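Local coordinates for putative OMPA family lipoprotein (Burkholderia pseudomallei, PDB 4B5C), which probably acts in the Tol-Pal system, helping to maintain outer membrane integrity and to draw the outer membrane inward during cell division, at residues 34-39 with 90-95; 66-71 with 94-99. All coordinates share one frame; numbering follows the deposited sequence.

Contact 1. Residues 34-39 with 90-95; sequences VYFDFD and EAVRRA. With ACT (acetate ion), chain D.
V34, in the middle of the short edge strand 33-35, faces V92 of helix 78-98, and their CA atoms, 7.9 Å apart, mark the nearest approach of two backbones that part company as 34-39 runs on into a loop. V92 carries the contact. Its CG2 meets V34 CG2 at 4.2 Å, the two valines reaching toward each other tip to tip. The same methyl lies 4.3 Å from F36 CZ, at the edge of the phenyl ring and near its plane, so one methyl serves both partners. V92 can do this because its CG1 takes the place anti to the backbone N (chi1 177°) and CG2 is left opposite the carbonyl carbon. At the neighbouring ring atom, F36 CE2, A91 CB stays 4.7 Å away. With 119 Å² buried in all, this is a small, purely apolar and rather loose seam.

Farther along, the loop turns polar. D39 N donates a nearly straight bond (172°) of 2.9 Å to O of an acetate ion, which is also bound by D73 N and by R88 NH2 from the same helix. Acetate probably came from the crystallisation liquor, but its site is consistent with the pocket where OmpA-like domains bind a peptidoglycan peptide carboxylate. V34 and F36 pair through their backbones with A132 and R130, while V92 also packs on A132 and L134 of strand 131-136, I68 of strand 66-71 and L51 of helix 48-60.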
ATOM      1  N   VAL A  34       0.927  -3.476   2.484  1.00 23.10           N
ATOM      2  CA  VAL A  34       0.995  -4.612   1.575  1.00 18.41           C
ATOM      3  C   VAL A  34       2.418  -4.746   1.046  1.00 27.55           C
ATOM      4  O   VAL A  34       2.978  -3.793   0.495  1.00 19.55           O
ATOM      5  CB  VAL A  34       0.025  -4.447   0.386  1.00 28.54           C
ATOM      6  CG1 VAL A  34       0.075  -5.671  -0.513  1.00 18.62           C
ATOM      7  CG2 VAL A  34      -1.395  -4.207   0.886  1.00 29.46           C
ATOM      8  N   TYR A  35       2.997  -5.930   1.221  1.00 24.83           N
ATOM      9  CA  TYR A  35       4.372  -6.185   0.803  1.00 27.97           C
ATOM     10  C   TYR A  35       4.442  -6.972  -0.497  1.00 26.44           C
ATOM     11  O   TYR A  35       3.545  -7.756  -0.811  1.00 26.89           O
ATOM     12  CB  TYR A  35       5.131  -6.926   1.902  1.00 33.28           C
ATOM     13  CG  TYR A  35       5.312  -6.100   3.148  1.00 25.83           C
ATOM     14  CD1 TYR A  35       4.336  -6.072   4.135  1.00 24.81           C
ATOM     15  CD2 TYR A  35       6.455  -5.336   3.334  1.00 23.70           C
ATOM     16  CE1 TYR A  35       4.498  -5.312   5.273  1.00 28.20           C
ATOM     17  CE2 TYR A  35       6.626  -4.573   4.469  1.00 24.11           C
ATOM     18  CZ  TYR A  35       5.646  -4.565   5.435  1.00 26.25           C
ATOM     19  OH  TYR A  35       5.813  -3.805   6.567  1.00 31.83           O
ATOM     20  N   PHE A  36       5.520  -6.761  -1.243  1.00 28.70           N
ATOM     21  CA  PHE A  36       5.675  -7.362  -2.562  1.00 27.44           C
ATOM     22  C   PHE A  36       6.993  -8.115  -2.704  1.00 33.02           C
ATOM     23  O   PHE A  36       7.931  -7.907  -1.930  1.00 29.29           O
ATOM     24  CB  PHE A  36       5.606  -6.285  -3.644  1.00 24.53           C
ATOM     25  CG  PHE A  36       4.293  -5.558  -3.701  1.00 27.69           C
ATOM     26  CD1 PHE A  36       4.069  -4.444  -2.909  1.00 24.51           C
ATOM     27  CD2 PHE A  36       3.290  -5.978  -4.559  1.00 26.21           C
ATOM     28  CE1 PHE A  36       2.863  -3.765  -2.967  1.00 23.80           C
ATOM     29  CE2 PHE A  36       2.084  -5.305  -4.620  1.00 27.72           C
ATOM     30  CZ  PHE A  36       1.871  -4.196  -3.822  1.00 24.88           C
ATOM     31  N   ASP A  37       7.056  -8.979  -3.711  1.00 30.29           N
ATOM     32  CA  ASP A  37       8.284  -9.682  -4.048  1.00 32.44           C
ATOM     33  C   ASP A  37       9.158  -8.804  -4.938  1.00 31.99           C
ATOM     34  O   ASP A  37       8.688  -7.810  -5.490  1.00 28.94           O
ATOM     35  CB  ASP A  37       7.967 -10.997  -4.759  1.00 33.61           C
ATOM     36  CG  ASP A  37       7.274 -11.995  -3.855  1.00 36.26           C
ATOM     37  OD1 ASP A  37       7.701 -12.141  -2.692  1.00 43.17           O
ATOM     38  OD2 ASP A  37       6.299 -12.631  -4.307  1.00 44.16           O
ATOM     39  N   PHE A  38      10.429  -9.173  -5.070  1.00 25.73           N
ATOM     40  CA  PHE A  38      11.378  -8.405  -5.868  1.00 22.53           C
ATOM     41  C   PHE A  38      10.855  -8.136  -7.275  1.00 29.17           C
ATOM     42  O   PHE A  38      10.493  -9.063  -8.001  1.00 31.80           O
ATOM     43  CB  PHE A  38      12.728  -9.126  -5.942  1.00 28.01           C
ATOM     44  CG  PHE A  38      13.754  -8.412  -6.783  1.00 26.20           C
ATOM     45  CD1 PHE A  38      14.431  -7.307  -6.287  1.00 31.71           C
ATOM     46  CD2 PHE A  38      14.048  -8.850  -8.063  1.00 34.82           C
ATOM     47  CE1 PHE A  38      15.374  -6.648  -7.058  1.00 28.76           C
ATOM     48  CE2 PHE A  38      14.992  -8.197  -8.838  1.00 37.23           C
ATOM     49  CZ  PHE A  38      15.657  -7.094  -8.335  1.00 28.04           C
ATOM     50  N   ASP A  39      10.818  -6.861  -7.648  1.00 26.25           N
ATOM     51  CA  ASP A  39      10.437  -6.458  -8.998  1.00 25.44           C
ATOM     52  C   ASP A  39       8.976  -6.786  -9.316  1.00 28.29           C
ATOM     53  O   ASP A  39       8.557  -6.703 -10.468  1.00 32.97           O
ATOM     54  CB  ASP A  39      11.357  -7.119 -10.023  1.00 30.23           C
ATOM     55  CG  ASP A  39      11.518  -6.289 -11.283  1.00 40.53           C
ATOM     56  OD1 ASP A  39      11.432  -5.044 -11.194  1.00 36.29           O
ATOM     57  OD2 ASP A  39      11.739  -6.883 -12.359  1.00 40.54           O
ATOM     58  N   GLU A  90      -1.026   1.258  -7.296  1.00 25.01           N
ATOM     59  CA  GLU A  90      -2.195   1.098  -8.159  1.00 25.23           C
ATOM     60  C   GLU A  90      -2.760  -0.321  -8.127  1.00 26.63           C
ATOM     61  O   GLU A  90      -3.953  -0.523  -8.351  1.00 26.64           O
ATOM     62  CB  GLU A  90      -1.860   1.510  -9.593  1.00 20.09           C
ATOM     63  CG  GLU A  90      -1.522   2.981  -9.728  1.00 26.09           C
ATOM     64  CD  GLU A  90      -0.923   3.325 -11.073  1.00 29.72           C
ATOM     65  OE1 GLU A  90      -0.570   2.395 -11.830  1.00 42.33           O
ATOM     66  OE2 GLU A  90      -0.802   4.531 -11.368  1.00 35.68           O
ATOM     67  N   ALA A  91      -1.905  -1.302  -7.851  1.00 24.49           N
ATOM     68  CA  ALA A  91      -2.361  -2.682  -7.726  1.00 25.32           C
ATOM     69  C   ALA A  91      -3.270  -2.814  -6.509  1.00 29.24           C
ATOM     70  O   ALA A  91      -4.275  -3.524  -6.544  1.00 33.42           O
ATOM     71  CB  ALA A  91      -1.183  -3.638  -7.632  1.00 26.02           C
ATOM     72  N   VAL A  92      -2.904  -2.121  -5.435  1.00 24.51           N
ATOM     73  CA  VAL A  92      -3.736  -2.051  -4.240  1.00 29.06           C
ATOM     74  C   VAL A  92      -5.014  -1.269  -4.534  1.00 23.44           C
ATOM     75  O   VAL A  92      -6.109  -1.695  -4.176  1.00 21.85           O
ATOM     76  CB  VAL A  92      -2.991  -1.364  -3.073  1.00 23.19           C
ATOM     77  CG1 VAL A  92      -3.900  -1.241  -1.864  1.00 16.71           C
ATOM     78  CG2 VAL A  92      -1.722  -2.133  -2.724  1.00 18.30           C
ATOM     79  N   ARG A  93      -4.862  -0.125  -5.195  1.00 18.16           N
ATOM     80  CA  ARG A  93      -5.996   0.729  -5.533  1.00 27.27           C
ATOM     81  C   ARG A  93      -7.035  -0.032  -6.363  1.00 29.19           C
ATOM     82  O   ARG A  93      -8.222  -0.021  -6.043  1.00 25.21           O
ATOM     83  CB  ARG A  93      -5.512   1.976  -6.279  1.00 26.98           C
ATOM     84  CG  ARG A  93      -6.520   3.113  -6.350  1.00 25.34           C
ATOM     85  CD  ARG A  93      -6.676   3.597  -7.783  1.00 29.16           C
ATOM     86  NE  ARG A  93      -7.465   2.654  -8.568  1.00 40.03           N
ATOM     87  CZ  ARG A  93      -7.326   2.452  -9.874  1.00 45.83           C
ATOM     88  NH1 ARG A  93      -6.412   3.122 -10.567  1.00 45.20           N
ATOM     89  NH2 ARG A  93      -8.100   1.567 -10.486  1.00 48.96           N
ATOM     90  N   ARG A  94      -6.582  -0.697  -7.422  1.00 25.79           N
ATOM     91  CA  ARG A  94      -7.476  -1.490  -8.263  1.00 32.12           C
ATOM     92  C   ARG A  94      -8.173  -2.590  -7.460  1.00 31.29           C
ATOM     93  O   ARG A  94      -9.347  -2.892  -7.690  1.00 26.75           O
ATOM     94  CB  ARG A  94      -6.730  -2.078  -9.466  1.00 30.52           C
ATOM     95  CG  ARG A  94      -6.315  -1.036 -10.496  1.00 31.27           C
ATOM     96  CD  ARG A  94      -5.720  -1.663 -11.755  1.00 40.03           C
ATOM     97  NE  ARG A  94      -4.371  -2.180 -11.541  1.00 44.54           N
ATOM     98  CZ  ARG A  94      -4.076  -3.469 -11.397  1.00 51.50           C
ATOM     99  NH1 ARG A  94      -5.038  -4.382 -11.449  1.00 44.14           N
ATOM    100  NH2 ARG A  94      -2.819  -3.846 -11.205  1.00 44.71           N
ATOM    101  N   ALA A  95      -7.447  -3.182  -6.514  1.00 24.01           N
ATOM    102  CA  ALA A  95      -8.023  -4.188  -5.632  1.00 27.88           C
ATOM    103  C   ALA A  95      -9.175  -3.589  -4.830  1.00 29.71           C
ATOM    104  O   ALA A  95     -10.233  -4.203  -4.686  1.00 24.01           O
ATOM    105  CB  ALA A  95      -6.958  -4.748  -4.700  1.00 21.83           C
TER
HETATM  106  C   ACT D1171      11.983  -3.552  -5.767  0.50 25.29           C
HETATM  107  O   ACT D1171      11.408  -4.656  -5.889  0.50 19.52           O
HETATM  108  OXT ACT D1171      11.559  -2.807  -4.857  0.50 19.51           O
HETATM  109  CH3 ACT D1171      13.117  -3.147  -6.662  0.50 30.71           C

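Contact 2. Residues 66-71 with 94-99; sequences ILIQGN and RALSLL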
ATOM      1  N   ILE A  66      -7.758   8.159   1.558  1.00 36.77           N
ATOM      2  CA  ILE A  66      -6.474   7.526   1.830  1.00 39.16           C
ATOM      3  C   ILE A  66      -5.501   7.724   0.674  1.00 38.90           C
ATOM      4  O   ILE A  66      -5.901   7.743  -0.490  1.00 36.68           O
ATOM      5  CB  ILE A  66      -6.619   6.010   2.079  1.00 34.56           C
ATOM      6  CG1 ILE A  66      -7.152   5.312   0.825  1.00 31.92           C
ATOM      7  CG2 ILE A  66      -7.519   5.743   3.275  1.00 34.92           C
ATOM      8  CD1 ILE A  66      -6.966   3.809   0.838  1.00 26.24           C
ATOM      9  N   LEU A  67      -4.224   7.883   1.007  1.00 29.80           N
ATOM     10  CA  LEU A  67      -3.166   7.824   0.008  1.00 28.54           C
ATOM     11  C   LEU A  67      -2.555   6.429   0.025  1.00 27.91           C
ATOM     12  O   LEU A  67      -2.161   5.924   1.074  1.00 32.47           O
ATOM     13  CB  LEU A  67      -2.082   8.871   0.272  1.00 31.22           C
ATOM     14  CG  LEU A  67      -2.411  10.338  -0.016  1.00 39.40           C
ATOM     15  CD1 LEU A  67      -1.174  11.202   0.188  1.00 40.24           C
ATOM     16  CD2 LEU A  67      -2.949  10.507  -1.427  1.00 35.82           C
ATOM     17  N   ILE A  68      -2.499   5.797  -1.138  1.00 28.07           N
ATOM     18  CA  ILE A  68      -1.841   4.508  -1.252  1.00 25.99           C
ATOM     19  C   ILE A  68      -0.420   4.753  -1.733  1.00 30.56           C
ATOM     20  O   ILE A  68      -0.189   4.995  -2.919  1.00 30.62           O
ATOM     21  CB  ILE A  68      -2.583   3.568  -2.219  1.00 24.19           C
ATOM     22  CG1 ILE A  68      -4.064   3.481  -1.838  1.00 21.38           C
ATOM     23  CG2 ILE A  68      -1.941   2.186  -2.220  1.00 20.54           C
ATOM     24  CD1 ILE A  68      -4.890   2.603  -2.762  1.00 24.93           C
ATOM     25  N   GLN A  69       0.525   4.706  -0.802  1.00 28.97           N
ATOM     26  CA  GLN A  69       1.910   5.051  -1.093  1.00 28.14           C
ATOM     27  C   GLN A  69       2.757   3.825  -1.398  1.00 25.15           C
ATOM     28  O   GLN A  69       2.979   2.977  -0.529  1.00 24.47           O
ATOM     29  CB  GLN A  69       2.511   5.837   0.073  1.00 26.15           C
ATOM     30  CG  GLN A  69       1.688   7.056   0.463  1.00 26.36           C
ATOM     31  CD  GLN A  69       2.245   7.771   1.676  1.00 40.02           C
ATOM     32  OE1 GLN A  69       3.262   7.366   2.242  1.00 34.55           O
ATOM     33  NE2 GLN A  69       1.578   8.845   2.083  1.00 46.49           N
ATOM     34  N   GLY A  70       3.230   3.741  -2.638  1.00 21.86           N
ATOM     35  CA  GLY A  70       4.068   2.636  -3.066  1.00 22.11           C
ATOM     36  C   GLY A  70       5.540   2.895  -2.808  1.00 22.61           C
ATOM     37  O   GLY A  70       6.033   4.004  -3.018  1.00 21.89           O
ATOM     38  N   ASN A  71       6.244   1.867  -2.348  1.00 24.93           N
ATOM     39  CA  ASN A  71       7.670   1.985  -2.070  1.00 21.86           C
ATOM     40  C   ASN A  71       8.455   0.830  -2.679  1.00 24.14           C
ATOM     41  O   ASN A  71       7.876  -0.198  -3.030  1.00 23.05           O
ATOM     42  CB  ASN A  71       7.919   2.050  -0.560  1.00 24.36           C
ATOM     43  CG  ASN A  71       7.217   3.222   0.094  1.00 22.14           C
ATOM     44  OD1 ASN A  71       7.812   4.279   0.298  1.00 21.69           O
ATOM     45  ND2 ASN A  71       5.941   3.043   0.422  1.00 26.65           N
ATOM     46  N   ARG A  94      -6.582  -0.697  -7.422  1.00 25.79           N
ATOM     47  CA  ARG A  94      -7.476  -1.490  -8.263  1.00 32.12           C
ATOM     48  C   ARG A  94      -8.173  -2.590  -7.460  1.00 31.29           C
ATOM     49  O   ARG A  94      -9.347  -2.892  -7.690  1.00 26.75           O
ATOM     50  CB  ARG A  94      -6.730  -2.078  -9.466  1.00 30.52           C
ATOM     51  CG  ARG A  94      -6.315  -1.036 -10.496  1.00 31.27           C
ATOM     52  CD  ARG A  94      -5.720  -1.663 -11.755  1.00 40.03           C
ATOM     53  NE  ARG A  94      -4.371  -2.180 -11.541  1.00 44.54           N
ATOM     54  CZ  ARG A  94      -4.076  -3.469 -11.397  1.00 51.50           C
ATOM     55  NH1 ARG A  94      -5.038  -4.382 -11.449  1.00 44.14           N
ATOM     56  NH2 ARG A  94      -2.819  -3.846 -11.205  1.00 44.71           N
ATOM     57  N   ALA A  95      -7.447  -3.182  -6.514  1.00 24.01           N
ATOM     58  CA  ALA A  95      -8.023  -4.188  -5.632  1.00 27.88           C
ATOM     59  C   ALA A  95      -9.175  -3.589  -4.830  1.00 29.71           C
ATOM     60  O   ALA A  95     -10.233  -4.203  -4.686  1.00 24.01           O
ATOM     61  CB  ALA A  95      -6.958  -4.748  -4.700  1.00 21.83           C
ATOM     62  N   LEU A  96      -8.959  -2.382  -4.317  1.00 20.61           N
ATOM     63  CA  LEU A  96      -9.978  -1.680  -3.550  1.00 26.97           C
ATOM     64  C   LEU A  96     -11.130  -1.225  -4.442  1.00 25.64           C
ATOM     65  O   LEU A  96     -12.290  -1.265  -4.034  1.00 28.30           O
ATOM     66  CB  LEU A  96      -9.368  -0.487  -2.805  1.00 19.08           C
ATOM     67  CG  LEU A  96      -8.449  -0.827  -1.628  1.00 31.80           C
ATOM     68  CD1 LEU A  96      -7.827   0.427  -1.026  1.00 19.06           C
ATOM     69  CD2 LEU A  96      -9.208  -1.614  -0.570  1.00 26.58           C
ATOM     70  N   SER A  97     -10.806  -0.793  -5.658  1.00 25.72           N
ATOM     71  CA  SER A  97     -11.830  -0.380  -6.617  1.00 31.83           C
ATOM     72  C   SER A  97     -12.727  -1.558  -6.970  1.00 32.63           C
ATOM     73  O   SER A  97     -13.953  -1.436  -7.012  1.00 25.94           O
ATOM     74  CB  SER A  97     -11.191   0.177  -7.890  1.00 27.41           C
ATOM     75  OG  SER A  97     -10.353   1.283  -7.603  1.00 32.83           O
ATOM     76  N   LEU A  98     -12.101  -2.702  -7.226  1.00 26.02           N
ATOM     77  CA  LEU A  98     -12.828  -3.919  -7.550  1.00 26.10           C
ATOM     78  C   LEU A  98     -13.779  -4.287  -6.415  1.00 32.04           C
ATOM     79  O   LEU A  98     -14.838  -4.868  -6.646  1.00 28.29           O
ATOM     80  CB  LEU A  98     -11.850  -5.067  -7.807  1.00 24.85           C
ATOM     81  CG  LEU A  98     -12.411  -6.330  -8.460  1.00 36.37           C
ATOM     82  CD1 LEU A  98     -12.830  -6.045  -9.896  1.00 35.04           C
ATOM     83  CD2 LEU A  98     -11.388  -7.455  -8.413  1.00 31.55           C
ATOM     84  N   LEU A  99     -13.397  -3.947  -5.189  1.00 28.24           N
ATOM     85  CA  LEU A  99     -14.207  -4.269  -4.021  1.00 29.02           C
ATOM     86  C   LEU A  99     -15.296  -3.228  -3.771  1.00 34.56           C
ATOM     87  O   LEU A  99     -16.099  -3.369  -2.848  1.00 37.87           O
ATOM     88  CB  LEU A  99     -13.326  -4.430  -2.783  1.00 22.05           C
ATOM     89  CG  LEU A  99     -12.446  -5.681  -2.768  1.00 25.65           C
ATOM     90  CD1 LEU A  99     -11.291  -5.533  -1.785  1.00 22.87           C
ATOM     91  CD2 LEU A  99     -13.276  -6.919  -2.455  1.00 19.90           C
TER
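I66 and I68, on one side of strand 66-71, meet L96 near the end of helix 78-98, within the beta-alpha-beta unit formed by strand 66-71, helix 78-98 and strand 106-112 of an OmpA-like domain. As a worked case of helix-on-sheet packing it is spare: 79 Å² is buried, and every atom that touches is a methyl carbon.

The apolar part centres on L96 CD1. It lies 4.0 Å from I66 CD1, the two side chains meeting tip to tip, and at the same separation from I68 CD1, although I68 and L96 run alongside one another, pointing opposite ways. The isoleucines reach this common target by different routes. I66 holds CG1 between its backbone N and carbonyl carbon (chi1 63°), whereas I68 turns CG1 opposite the carbonyl carbon (chi1 -52°); beyond that bond both chains are extended. A55 of helix 48-60 and M106 of strand 106-112 also touch L96.

Backbone hydrogen bonds fix the two supports separately. In the strand, I66 pairs with Q105 and I68 with E107 and V109, while L67 and Q69 pair with V135 and D133 of strand 131-136; this alternation ties the strand to a neighbour on either side, while their two-residue spacing puts both isoleucines on the helix-facing side. In the helix, L98 N bonds to R94 O at 2.8 Å, but the bonds of L99 N to A95 O and L96 O are weak as the helix finishes. L99 O accepts a bond from K59 NZ of helix 48-60.

Three terminal methyls thus form a compact triangle, whose third side, I66 CD1 to I68 CD1, measures 4.3 Å.

In the fold
Both contacts set helix 78-98 against one mixed four-stranded sheet, with their centres about 8 Å apart. Along the chain the strands come first, 33-35 and then 66-71, and both contacts close on the same helix, where they share R94 and A95. Contact 1 uses the edge strand and contact 2 an inner one; strand 131-136 lies between them in the sheet. I68 joins the two directly: its CD1 packs 3.5 Å from R93 CA, and its CG2 approaches V92 CB. Helix 78-98, with helix 48-60 beside it, packs on this side of the sheet and, through R88, also reaches the acetate site, connecting the core to a probable peptidoglycan-binding pocket.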